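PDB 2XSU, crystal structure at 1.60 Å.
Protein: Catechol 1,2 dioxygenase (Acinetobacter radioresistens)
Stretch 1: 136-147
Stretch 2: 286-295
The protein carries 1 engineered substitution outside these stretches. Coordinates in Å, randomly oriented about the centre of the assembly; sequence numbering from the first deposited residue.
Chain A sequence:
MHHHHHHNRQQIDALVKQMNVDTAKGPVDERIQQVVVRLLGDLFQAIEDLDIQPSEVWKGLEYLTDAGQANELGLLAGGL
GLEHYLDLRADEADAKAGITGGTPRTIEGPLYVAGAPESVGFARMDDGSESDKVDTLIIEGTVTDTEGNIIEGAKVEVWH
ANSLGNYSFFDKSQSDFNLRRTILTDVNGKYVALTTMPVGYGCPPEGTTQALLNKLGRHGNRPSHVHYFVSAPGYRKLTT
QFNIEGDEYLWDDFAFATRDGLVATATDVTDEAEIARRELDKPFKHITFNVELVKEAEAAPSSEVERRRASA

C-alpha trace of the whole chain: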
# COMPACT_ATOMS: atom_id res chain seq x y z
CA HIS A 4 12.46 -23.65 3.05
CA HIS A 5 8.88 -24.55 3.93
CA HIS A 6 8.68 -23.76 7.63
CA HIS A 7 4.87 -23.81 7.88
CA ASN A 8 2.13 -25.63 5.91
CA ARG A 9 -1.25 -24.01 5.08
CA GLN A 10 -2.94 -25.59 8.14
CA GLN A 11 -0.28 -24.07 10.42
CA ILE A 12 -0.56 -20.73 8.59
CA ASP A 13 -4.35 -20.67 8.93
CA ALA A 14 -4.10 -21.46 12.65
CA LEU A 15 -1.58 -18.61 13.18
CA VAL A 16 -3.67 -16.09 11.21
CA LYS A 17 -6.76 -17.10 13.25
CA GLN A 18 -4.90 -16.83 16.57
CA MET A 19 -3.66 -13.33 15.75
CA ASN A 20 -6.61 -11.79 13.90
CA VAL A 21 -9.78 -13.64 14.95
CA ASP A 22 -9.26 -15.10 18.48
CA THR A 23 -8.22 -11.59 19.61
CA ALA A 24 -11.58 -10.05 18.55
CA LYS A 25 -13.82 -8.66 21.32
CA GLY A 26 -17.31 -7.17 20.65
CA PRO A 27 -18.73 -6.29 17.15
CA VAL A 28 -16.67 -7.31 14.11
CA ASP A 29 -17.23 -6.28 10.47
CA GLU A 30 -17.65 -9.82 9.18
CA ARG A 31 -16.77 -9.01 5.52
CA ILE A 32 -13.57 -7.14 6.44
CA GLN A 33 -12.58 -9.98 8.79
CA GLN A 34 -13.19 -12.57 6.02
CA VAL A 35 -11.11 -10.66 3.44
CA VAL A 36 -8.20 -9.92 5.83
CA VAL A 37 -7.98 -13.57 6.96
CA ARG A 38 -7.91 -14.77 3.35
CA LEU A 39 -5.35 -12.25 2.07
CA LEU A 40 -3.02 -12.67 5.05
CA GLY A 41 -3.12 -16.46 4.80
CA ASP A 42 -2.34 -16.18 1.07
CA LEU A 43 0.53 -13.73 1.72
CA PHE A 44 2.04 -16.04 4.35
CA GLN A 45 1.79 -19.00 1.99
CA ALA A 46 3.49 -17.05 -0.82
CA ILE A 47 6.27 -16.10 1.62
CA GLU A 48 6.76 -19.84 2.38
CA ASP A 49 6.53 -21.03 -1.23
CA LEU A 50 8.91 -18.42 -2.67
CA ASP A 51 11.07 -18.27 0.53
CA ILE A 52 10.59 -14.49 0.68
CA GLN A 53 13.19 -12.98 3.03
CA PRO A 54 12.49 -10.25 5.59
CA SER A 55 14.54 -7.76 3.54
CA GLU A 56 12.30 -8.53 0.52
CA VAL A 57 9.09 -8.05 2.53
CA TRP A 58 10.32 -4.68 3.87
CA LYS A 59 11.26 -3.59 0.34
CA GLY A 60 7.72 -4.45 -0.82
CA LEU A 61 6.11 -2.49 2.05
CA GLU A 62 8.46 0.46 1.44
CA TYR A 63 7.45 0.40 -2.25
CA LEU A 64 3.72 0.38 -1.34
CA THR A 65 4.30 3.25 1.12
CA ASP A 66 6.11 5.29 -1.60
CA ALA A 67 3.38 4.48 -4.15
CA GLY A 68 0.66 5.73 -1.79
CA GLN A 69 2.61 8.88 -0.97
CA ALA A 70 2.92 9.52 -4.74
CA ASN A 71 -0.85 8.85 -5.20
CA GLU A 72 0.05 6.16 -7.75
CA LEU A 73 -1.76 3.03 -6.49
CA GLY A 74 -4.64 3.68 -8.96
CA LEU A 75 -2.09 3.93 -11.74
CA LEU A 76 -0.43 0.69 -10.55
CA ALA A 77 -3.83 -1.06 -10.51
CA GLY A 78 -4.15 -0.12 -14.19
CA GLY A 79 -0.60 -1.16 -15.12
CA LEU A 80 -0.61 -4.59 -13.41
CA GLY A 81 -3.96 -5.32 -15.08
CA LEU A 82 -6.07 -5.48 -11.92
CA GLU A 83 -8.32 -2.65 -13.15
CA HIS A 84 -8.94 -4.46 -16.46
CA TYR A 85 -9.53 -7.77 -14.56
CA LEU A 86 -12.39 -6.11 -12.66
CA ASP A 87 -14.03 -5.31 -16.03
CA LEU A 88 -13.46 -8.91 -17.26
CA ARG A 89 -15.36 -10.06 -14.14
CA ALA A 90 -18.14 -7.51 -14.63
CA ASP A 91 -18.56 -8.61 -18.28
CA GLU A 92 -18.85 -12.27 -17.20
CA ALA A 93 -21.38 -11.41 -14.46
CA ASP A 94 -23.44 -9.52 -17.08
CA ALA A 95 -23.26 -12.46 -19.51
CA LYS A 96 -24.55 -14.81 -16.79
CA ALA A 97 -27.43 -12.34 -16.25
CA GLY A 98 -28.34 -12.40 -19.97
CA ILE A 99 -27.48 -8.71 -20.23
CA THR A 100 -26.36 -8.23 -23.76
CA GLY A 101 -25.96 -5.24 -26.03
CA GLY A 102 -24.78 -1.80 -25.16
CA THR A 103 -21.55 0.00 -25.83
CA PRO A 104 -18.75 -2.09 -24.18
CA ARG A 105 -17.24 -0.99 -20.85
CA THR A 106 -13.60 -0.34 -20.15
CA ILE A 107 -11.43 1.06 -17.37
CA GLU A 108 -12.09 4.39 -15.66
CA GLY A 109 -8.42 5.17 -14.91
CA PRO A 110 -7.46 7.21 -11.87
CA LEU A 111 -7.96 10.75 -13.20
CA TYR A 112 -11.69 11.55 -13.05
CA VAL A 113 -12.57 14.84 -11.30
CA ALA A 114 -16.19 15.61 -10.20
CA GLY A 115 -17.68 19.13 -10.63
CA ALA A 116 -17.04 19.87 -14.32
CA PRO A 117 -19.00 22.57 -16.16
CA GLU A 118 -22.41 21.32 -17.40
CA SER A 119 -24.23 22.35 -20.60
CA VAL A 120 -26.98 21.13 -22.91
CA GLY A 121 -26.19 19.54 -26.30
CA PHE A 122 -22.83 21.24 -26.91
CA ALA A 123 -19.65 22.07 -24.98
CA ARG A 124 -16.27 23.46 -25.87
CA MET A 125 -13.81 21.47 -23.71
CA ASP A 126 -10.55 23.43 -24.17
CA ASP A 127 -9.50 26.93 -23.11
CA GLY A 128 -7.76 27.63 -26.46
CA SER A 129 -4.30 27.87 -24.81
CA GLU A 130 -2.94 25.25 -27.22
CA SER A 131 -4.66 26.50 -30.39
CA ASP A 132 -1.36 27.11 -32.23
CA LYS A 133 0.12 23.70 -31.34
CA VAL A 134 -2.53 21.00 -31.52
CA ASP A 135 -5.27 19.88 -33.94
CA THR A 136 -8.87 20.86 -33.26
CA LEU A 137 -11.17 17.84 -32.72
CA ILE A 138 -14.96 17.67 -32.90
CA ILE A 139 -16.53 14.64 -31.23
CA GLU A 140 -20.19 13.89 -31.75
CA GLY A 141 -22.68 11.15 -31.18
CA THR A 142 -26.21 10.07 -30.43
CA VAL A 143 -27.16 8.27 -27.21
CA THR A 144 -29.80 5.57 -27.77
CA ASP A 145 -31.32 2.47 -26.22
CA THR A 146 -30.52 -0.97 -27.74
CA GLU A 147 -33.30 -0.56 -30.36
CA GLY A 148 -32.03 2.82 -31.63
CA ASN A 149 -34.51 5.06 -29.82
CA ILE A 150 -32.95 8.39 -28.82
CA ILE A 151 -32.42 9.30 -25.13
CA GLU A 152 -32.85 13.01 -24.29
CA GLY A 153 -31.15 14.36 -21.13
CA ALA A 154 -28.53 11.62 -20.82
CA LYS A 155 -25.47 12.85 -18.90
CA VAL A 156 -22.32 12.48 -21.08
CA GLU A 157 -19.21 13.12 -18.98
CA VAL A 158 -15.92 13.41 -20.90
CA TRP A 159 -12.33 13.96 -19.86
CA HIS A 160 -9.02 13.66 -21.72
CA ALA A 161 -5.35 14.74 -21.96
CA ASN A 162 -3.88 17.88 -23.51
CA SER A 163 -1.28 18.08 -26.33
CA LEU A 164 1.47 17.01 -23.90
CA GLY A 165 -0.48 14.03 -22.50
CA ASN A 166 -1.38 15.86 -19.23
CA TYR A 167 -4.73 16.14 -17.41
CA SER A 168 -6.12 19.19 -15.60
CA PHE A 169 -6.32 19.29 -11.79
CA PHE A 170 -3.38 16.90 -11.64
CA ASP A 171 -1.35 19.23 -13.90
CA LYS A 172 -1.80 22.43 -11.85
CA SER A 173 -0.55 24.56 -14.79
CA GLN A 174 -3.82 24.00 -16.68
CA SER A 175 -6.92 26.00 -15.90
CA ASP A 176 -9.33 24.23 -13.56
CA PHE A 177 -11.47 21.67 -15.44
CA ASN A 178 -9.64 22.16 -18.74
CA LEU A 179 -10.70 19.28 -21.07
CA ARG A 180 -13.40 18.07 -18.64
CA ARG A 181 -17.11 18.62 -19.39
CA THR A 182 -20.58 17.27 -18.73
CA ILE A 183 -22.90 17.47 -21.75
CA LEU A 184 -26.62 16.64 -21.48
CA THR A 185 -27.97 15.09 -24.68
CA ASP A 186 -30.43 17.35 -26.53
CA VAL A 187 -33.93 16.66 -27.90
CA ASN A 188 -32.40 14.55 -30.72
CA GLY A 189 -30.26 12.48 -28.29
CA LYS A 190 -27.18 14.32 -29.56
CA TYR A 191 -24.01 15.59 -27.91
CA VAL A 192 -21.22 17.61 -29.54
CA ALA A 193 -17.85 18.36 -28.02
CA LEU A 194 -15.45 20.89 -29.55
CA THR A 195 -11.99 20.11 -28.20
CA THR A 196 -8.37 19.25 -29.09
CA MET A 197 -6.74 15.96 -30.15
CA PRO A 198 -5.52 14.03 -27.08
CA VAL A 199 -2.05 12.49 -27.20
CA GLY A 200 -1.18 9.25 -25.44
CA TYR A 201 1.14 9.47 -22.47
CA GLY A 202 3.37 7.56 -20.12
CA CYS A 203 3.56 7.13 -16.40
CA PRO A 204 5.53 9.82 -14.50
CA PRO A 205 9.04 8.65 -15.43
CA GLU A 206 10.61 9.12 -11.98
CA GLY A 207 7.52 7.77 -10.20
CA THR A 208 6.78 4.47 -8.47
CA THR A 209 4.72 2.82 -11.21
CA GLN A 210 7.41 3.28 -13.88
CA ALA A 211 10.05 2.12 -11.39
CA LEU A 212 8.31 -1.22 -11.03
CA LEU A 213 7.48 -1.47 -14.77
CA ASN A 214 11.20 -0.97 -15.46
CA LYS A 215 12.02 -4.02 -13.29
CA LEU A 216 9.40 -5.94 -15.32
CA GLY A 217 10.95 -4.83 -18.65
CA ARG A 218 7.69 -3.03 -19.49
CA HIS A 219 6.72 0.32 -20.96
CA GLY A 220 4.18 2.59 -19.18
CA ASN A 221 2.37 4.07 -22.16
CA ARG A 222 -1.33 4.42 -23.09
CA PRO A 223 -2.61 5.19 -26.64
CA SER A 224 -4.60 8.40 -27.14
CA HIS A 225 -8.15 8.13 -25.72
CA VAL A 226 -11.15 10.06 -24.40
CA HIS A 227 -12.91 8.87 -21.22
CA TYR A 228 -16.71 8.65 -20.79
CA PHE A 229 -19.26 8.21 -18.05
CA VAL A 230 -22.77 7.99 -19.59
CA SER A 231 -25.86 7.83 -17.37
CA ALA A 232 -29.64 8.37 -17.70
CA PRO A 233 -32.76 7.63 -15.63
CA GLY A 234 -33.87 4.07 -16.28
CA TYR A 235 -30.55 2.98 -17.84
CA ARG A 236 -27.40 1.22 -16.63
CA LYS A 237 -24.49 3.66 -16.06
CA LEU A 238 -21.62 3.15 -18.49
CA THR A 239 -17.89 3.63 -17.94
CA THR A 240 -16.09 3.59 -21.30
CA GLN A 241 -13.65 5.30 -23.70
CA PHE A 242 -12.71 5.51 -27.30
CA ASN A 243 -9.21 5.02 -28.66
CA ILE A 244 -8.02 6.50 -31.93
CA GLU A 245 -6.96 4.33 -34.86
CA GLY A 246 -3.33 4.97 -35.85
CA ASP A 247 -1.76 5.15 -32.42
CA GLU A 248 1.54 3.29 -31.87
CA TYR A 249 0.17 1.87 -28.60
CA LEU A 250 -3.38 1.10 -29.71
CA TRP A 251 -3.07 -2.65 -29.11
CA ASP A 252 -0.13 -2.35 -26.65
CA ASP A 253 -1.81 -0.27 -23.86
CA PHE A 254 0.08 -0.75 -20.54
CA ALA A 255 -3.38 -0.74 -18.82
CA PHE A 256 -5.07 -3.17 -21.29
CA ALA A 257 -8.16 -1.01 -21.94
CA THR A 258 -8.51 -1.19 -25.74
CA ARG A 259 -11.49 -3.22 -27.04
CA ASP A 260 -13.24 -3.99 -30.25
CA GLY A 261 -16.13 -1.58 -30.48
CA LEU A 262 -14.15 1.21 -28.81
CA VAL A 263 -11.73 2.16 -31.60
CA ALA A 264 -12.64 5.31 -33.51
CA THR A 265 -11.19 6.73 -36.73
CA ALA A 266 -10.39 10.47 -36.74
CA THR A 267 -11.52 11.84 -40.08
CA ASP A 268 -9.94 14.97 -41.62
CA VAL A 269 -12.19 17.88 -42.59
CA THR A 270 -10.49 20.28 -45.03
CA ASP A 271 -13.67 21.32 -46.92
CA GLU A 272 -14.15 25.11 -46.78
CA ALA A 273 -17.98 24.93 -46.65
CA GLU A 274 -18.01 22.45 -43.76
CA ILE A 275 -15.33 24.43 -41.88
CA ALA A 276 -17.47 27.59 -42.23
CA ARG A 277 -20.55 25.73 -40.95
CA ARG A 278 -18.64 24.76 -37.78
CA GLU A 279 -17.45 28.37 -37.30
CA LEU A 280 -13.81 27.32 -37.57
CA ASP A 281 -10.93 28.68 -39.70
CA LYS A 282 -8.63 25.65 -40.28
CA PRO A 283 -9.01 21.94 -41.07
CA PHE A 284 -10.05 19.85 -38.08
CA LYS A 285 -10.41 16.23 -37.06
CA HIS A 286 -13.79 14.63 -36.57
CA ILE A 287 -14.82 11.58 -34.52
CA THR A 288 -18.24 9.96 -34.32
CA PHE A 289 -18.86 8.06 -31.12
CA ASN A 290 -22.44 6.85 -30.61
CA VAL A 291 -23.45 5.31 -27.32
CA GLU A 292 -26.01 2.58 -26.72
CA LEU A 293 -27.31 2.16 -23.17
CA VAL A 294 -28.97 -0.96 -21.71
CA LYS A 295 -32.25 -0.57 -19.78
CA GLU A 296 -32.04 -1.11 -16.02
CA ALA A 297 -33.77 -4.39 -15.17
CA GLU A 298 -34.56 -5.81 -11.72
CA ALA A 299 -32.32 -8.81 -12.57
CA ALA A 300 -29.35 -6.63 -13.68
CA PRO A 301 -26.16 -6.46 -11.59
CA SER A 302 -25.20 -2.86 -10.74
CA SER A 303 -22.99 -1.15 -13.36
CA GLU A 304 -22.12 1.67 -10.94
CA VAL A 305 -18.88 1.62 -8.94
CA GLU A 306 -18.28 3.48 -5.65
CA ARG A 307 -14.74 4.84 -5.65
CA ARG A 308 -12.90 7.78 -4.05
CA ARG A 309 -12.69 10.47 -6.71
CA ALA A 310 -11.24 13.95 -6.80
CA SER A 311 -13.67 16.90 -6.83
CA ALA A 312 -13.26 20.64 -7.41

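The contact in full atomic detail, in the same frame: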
# COMPACT_ATOMS: atom_id res chain seq x y z
N THR A 136 -7.49 20.80 -33.75
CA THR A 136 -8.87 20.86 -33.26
C THR A 136 -9.57 19.52 -33.55
O THR A 136 -9.35 18.89 -34.59
CB THR A 136 -9.62 21.99 -33.99
OG1 THR A 136 -9.06 23.24 -33.60
CG2 THR A 136 -11.07 22.00 -33.60
N LEU A 137 -10.37 19.06 -32.58
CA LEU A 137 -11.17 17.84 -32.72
C LEU A 137 -12.62 18.14 -32.37
O LEU A 137 -12.88 18.73 -31.32
CB LEU A 137 -10.65 16.75 -31.76
CG LEU A 137 -11.52 15.50 -31.60
CD1 LEU A 137 -11.64 14.70 -32.90
CD2 LEU A 137 -10.91 14.62 -30.50
N ILE A 138 -13.54 17.73 -33.24
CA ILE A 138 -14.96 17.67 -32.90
C ILE A 138 -15.35 16.21 -32.68
O ILE A 138 -15.06 15.33 -33.54
CB ILE A 138 -15.83 18.26 -34.02
CG1 ILE A 138 -15.62 19.78 -34.05
CG2 ILE A 138 -17.32 17.86 -33.81
CD1 ILE A 138 -16.28 20.53 -35.23
N ILE A 139 -15.97 15.95 -31.53
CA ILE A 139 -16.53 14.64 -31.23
C ILE A 139 -18.02 14.79 -31.21
O ILE A 139 -18.55 15.72 -30.57
CB ILE A 139 -16.14 14.13 -29.82
CG1 ILE A 139 -14.63 14.22 -29.63
CG2 ILE A 139 -16.66 12.73 -29.59
CD1 ILE A 139 -14.19 13.99 -28.17
N GLU A 140 -18.74 13.90 -31.88
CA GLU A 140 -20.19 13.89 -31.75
C GLU A 140 -20.81 12.52 -31.82
O GLU A 140 -20.19 11.57 -32.31
CB GLU A 140 -20.88 14.87 -32.69
CG GLU A 140 -20.86 14.54 -34.13
CD GLU A 140 -21.28 15.76 -34.99
OE1 GLU A 140 -20.86 15.84 -36.14
OE2 GLU A 140 -22.03 16.63 -34.52
N GLY A 141 -21.99 12.42 -31.23
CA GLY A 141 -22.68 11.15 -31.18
C GLY A 141 -24.11 11.29 -30.74
O GLY A 141 -24.52 12.35 -30.26
N THR A 142 -24.85 10.20 -30.90
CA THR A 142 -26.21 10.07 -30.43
C THR A 142 -26.22 9.01 -29.34
O THR A 142 -25.56 7.96 -29.47
CB THR A 142 -27.12 9.65 -31.60
OG1 THR A 142 -26.99 10.60 -32.67
CG2 THR A 142 -28.61 9.58 -31.15
N VAL A 143 -26.99 9.25 -28.27
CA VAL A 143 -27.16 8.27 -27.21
C VAL A 143 -28.54 7.64 -27.39
O VAL A 143 -29.55 8.34 -27.45
CB VAL A 143 -27.02 8.90 -25.80
CG1 VAL A 143 -27.21 7.84 -24.69
CG2 VAL A 143 -25.64 9.60 -25.67
N THR A 144 -28.56 6.31 -27.50
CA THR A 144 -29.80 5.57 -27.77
C THR A 144 -29.95 4.38 -26.83
O THR A 144 -29.00 3.99 -26.12
CB THR A 144 -29.85 5.04 -29.22
OG1 THR A 144 -28.78 4.10 -29.45
CG2 THR A 144 -29.78 6.16 -30.24
N ASP A 145 -31.14 3.79 -26.83
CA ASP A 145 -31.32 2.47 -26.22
C ASP A 145 -30.87 1.39 -27.22
O ASP A 145 -30.44 1.71 -28.33
CB ASP A 145 -32.77 2.29 -25.74
CG ASP A 145 -33.78 2.24 -26.87
OD1 ASP A 145 -33.41 2.09 -28.05
OD2 ASP A 145 -34.99 2.35 -26.55
N THR A 146 -30.98 0.12 -26.85
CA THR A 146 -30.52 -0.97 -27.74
C THR A 146 -31.31 -1.14 -29.04
O THR A 146 -30.84 -1.81 -29.97
CB THR A 146 -30.44 -2.33 -27.02
OG1 THR A 146 -31.69 -2.60 -26.40
CG2 THR A 146 -29.31 -2.31 -25.97
N GLU A 147 -32.50 -0.54 -29.12
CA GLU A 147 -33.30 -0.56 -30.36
C GLU A 147 -33.23 0.73 -31.19
O GLU A 147 -33.98 0.91 -32.15
CB GLU A 147 -34.75 -1.02 -30.10
CG GLU A 147 -35.38 -0.54 -28.79
CD GLU A 147 -36.65 -1.31 -28.39
OE1 GLU A 147 -36.98 -2.34 -29.04
OE2 GLU A 147 -37.32 -0.89 -27.42
N HIS A 286 -12.44 14.97 -37.00
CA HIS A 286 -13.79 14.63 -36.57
C HIS A 286 -13.95 13.17 -36.17
O HIS A 286 -13.58 12.26 -36.92
CB HIS A 286 -14.80 14.98 -37.68
CG HIS A 286 -16.22 14.78 -37.28
ND1 HIS A 286 -16.83 13.55 -37.29
CD2 HIS A 286 -17.16 15.67 -36.85
CE1 HIS A 286 -18.08 13.68 -36.88
NE2 HIS A 286 -18.31 14.96 -36.63
N ILE A 287 -14.53 12.94 -34.99
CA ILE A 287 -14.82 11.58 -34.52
C ILE A 287 -16.29 11.44 -34.20
O ILE A 287 -16.88 12.32 -33.54
CB ILE A 287 -13.95 11.23 -33.29
CG1 ILE A 287 -12.51 11.03 -33.75
CG2 ILE A 287 -14.51 9.99 -32.55
CD1 ILE A 287 -11.50 10.86 -32.65
N THR A 288 -16.90 10.37 -34.72
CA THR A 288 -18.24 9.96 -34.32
C THR A 288 -18.13 8.87 -33.28
O THR A 288 -17.47 7.83 -33.51
CB THR A 288 -19.07 9.44 -35.54
OG1 THR A 288 -19.17 10.48 -36.53
CG2 THR A 288 -20.50 9.00 -35.12
N PHE A 289 -18.76 9.09 -32.13
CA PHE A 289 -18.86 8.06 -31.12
C PHE A 289 -20.30 8.02 -30.55
O PHE A 289 -20.67 8.82 -29.66
CB PHE A 289 -17.81 8.29 -30.03
CG PHE A 289 -17.72 7.17 -29.01
CD1 PHE A 289 -17.22 5.92 -29.38
CD2 PHE A 289 -18.12 7.38 -27.68
CE1 PHE A 289 -17.12 4.88 -28.43
CE2 PHE A 289 -18.05 6.35 -26.73
CZ PHE A 289 -17.55 5.10 -27.12
N ASN A 290 -21.09 7.10 -31.10
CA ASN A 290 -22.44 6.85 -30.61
C ASN A 290 -22.40 5.93 -29.41
O ASN A 290 -21.46 5.11 -29.25
CB ASN A 290 -23.32 6.26 -31.72
CG ASN A 290 -23.38 7.15 -32.93
OD1 ASN A 290 -23.56 8.37 -32.80
ND2 ASN A 290 -23.19 6.56 -34.11
N VAL A 291 -23.38 6.10 -28.53
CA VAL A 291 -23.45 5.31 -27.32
C VAL A 291 -24.81 4.64 -27.22
O VAL A 291 -25.84 5.29 -27.37
CB VAL A 291 -23.22 6.17 -26.07
CG1 VAL A 291 -23.40 5.33 -24.81
CG2 VAL A 291 -21.81 6.77 -26.08
N GLU A 292 -24.79 3.34 -26.97
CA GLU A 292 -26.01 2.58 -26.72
C GLU A 292 -26.05 2.12 -25.27
O GLU A 292 -25.13 1.43 -24.78
CB GLU A 292 -26.04 1.38 -27.68
CG GLU A 292 -27.17 0.40 -27.49
CD GLU A 292 -27.08 -0.75 -28.50
OE1 GLU A 292 -27.33 -0.51 -29.71
OE2 GLU A 292 -26.72 -1.88 -28.10
N LEU A 293 -27.11 2.51 -24.57
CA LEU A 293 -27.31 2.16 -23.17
C LEU A 293 -28.32 1.02 -23.02
O LEU A 293 -29.28 0.91 -23.81
CB LEU A 293 -27.79 3.38 -22.36
CG LEU A 293 -26.87 4.59 -22.30
CD1 LEU A 293 -27.55 5.72 -21.52
CD2 LEU A 293 -25.55 4.20 -21.65
N VAL A 294 -28.10 0.19 -22.01
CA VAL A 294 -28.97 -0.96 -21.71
C VAL A 294 -29.98 -0.52 -20.64
O VAL A 294 -29.63 0.17 -19.69
CB VAL A 294 -28.12 -2.17 -21.23
CG1 VAL A 294 -29.01 -3.36 -20.83
CG2 VAL A 294 -27.11 -2.59 -22.32
N LYS A 295 -31.25 -0.92 -20.80
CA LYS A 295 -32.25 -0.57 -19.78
C LYS A 295 -31.97 -1.27 -18.45
O LYS A 295 -31.52 -2.44 -18.40
CB LYS A 295 -33.69 -0.86 -20.26
CG LYS A 295 -33.99 -2.31 -20.63
CD LYS A 295 -35.48 -2.68 -20.39
CE LYS A 295 -35.80 -4.15 -20.78
NZ LYS A 295 -34.76 -5.16 -20.41
O HOH W 1 -24.83 10.03 -34.44
O HOH W 2 -31.76 -0.28 -23.99

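Two stretches far apart in sequence lie side by side and run the same way: 136-145 makes an angle of 18° with 286-288 and 23° with 291-293. The pairing is parallel, and its bonds follow the usual alternation. Ile287 N donates to Ile138 O (2.8 Å), Glu140 N to Ile287 O (3.0 Å), and Phe289 N to Glu140 O (2.9 Å), so Ile287 and Glu140 each bridge to two residues of the partner. The second run repeats the scheme: Val291 N to Thr142 O (3.0 Å), Thr144 N to Val291 O (2.9 Å), Leu293 N to Thr144 O (2.9 Å). CA-H...O contacts reinforce the ladder, as between Ile139 CA and Ile287 O at 3.3 Å.

Between the two runs the regular pairing is interrupted, but the register holds: Glu140 pairs with Thr288 and Val143 with Val291, so Gly141 and Thr142 face Phe289 and Asn290 without a regular bridge. The backbone bond that would be expected at Thr142 N is supplied by a side chain: Thr142 N donates to Asn290 OD1 at 2.9 Å. Asn290 OD1 also accepts from a water at 2.7 Å, and that water is 2.9 Å from Thr142 OG1, to which it is hydrogen-bonded. Gly141 suits this tight spot, its CA only 3.4 Å from Phe289 O; a CB built there would point toward the other stretch and lie 2.0 Å from that oxygen, a clash.

Beyond Leu293 the ladder loosens. Thr146 N stands 3.6 Å from Leu293 O, and a water fills in, accepting from Thr146 N at 3.0 Å and donating to Leu293 O at 2.8 Å.

The side chains sort by face. Ile139, Ile287, Val143, Val291 and Leu293 share one face and are all buried. There Val143 CG1 meets Leu293 CD1 at 3.8 Å, while Val143 CG2 lies 4.2 Å from Val291 CB. Leu137 starts sideways, yet its end approaches the partner, with CD1 3.9 Å from Ile287 CD1.

The other face, with Ile138, Glu140, Thr144, His286, Thr288 and Glu292, is more polar. Its clearest feature is a diagonal pair: His286 NE2 donates to Glu140 OE1 at 2.7 Å and a near-straight 167°. The carboxylate oxygen sits at the ring edge, near its plane, where the N-H points. Ile138 flanks the pair, its CG2 3.8 Å from His286 CD2. Toward the far end, Thr146 CG2 packs 3.4 Å from Glu292 OE2, an oxygen hydrogen-bonded elsewhere in the structure.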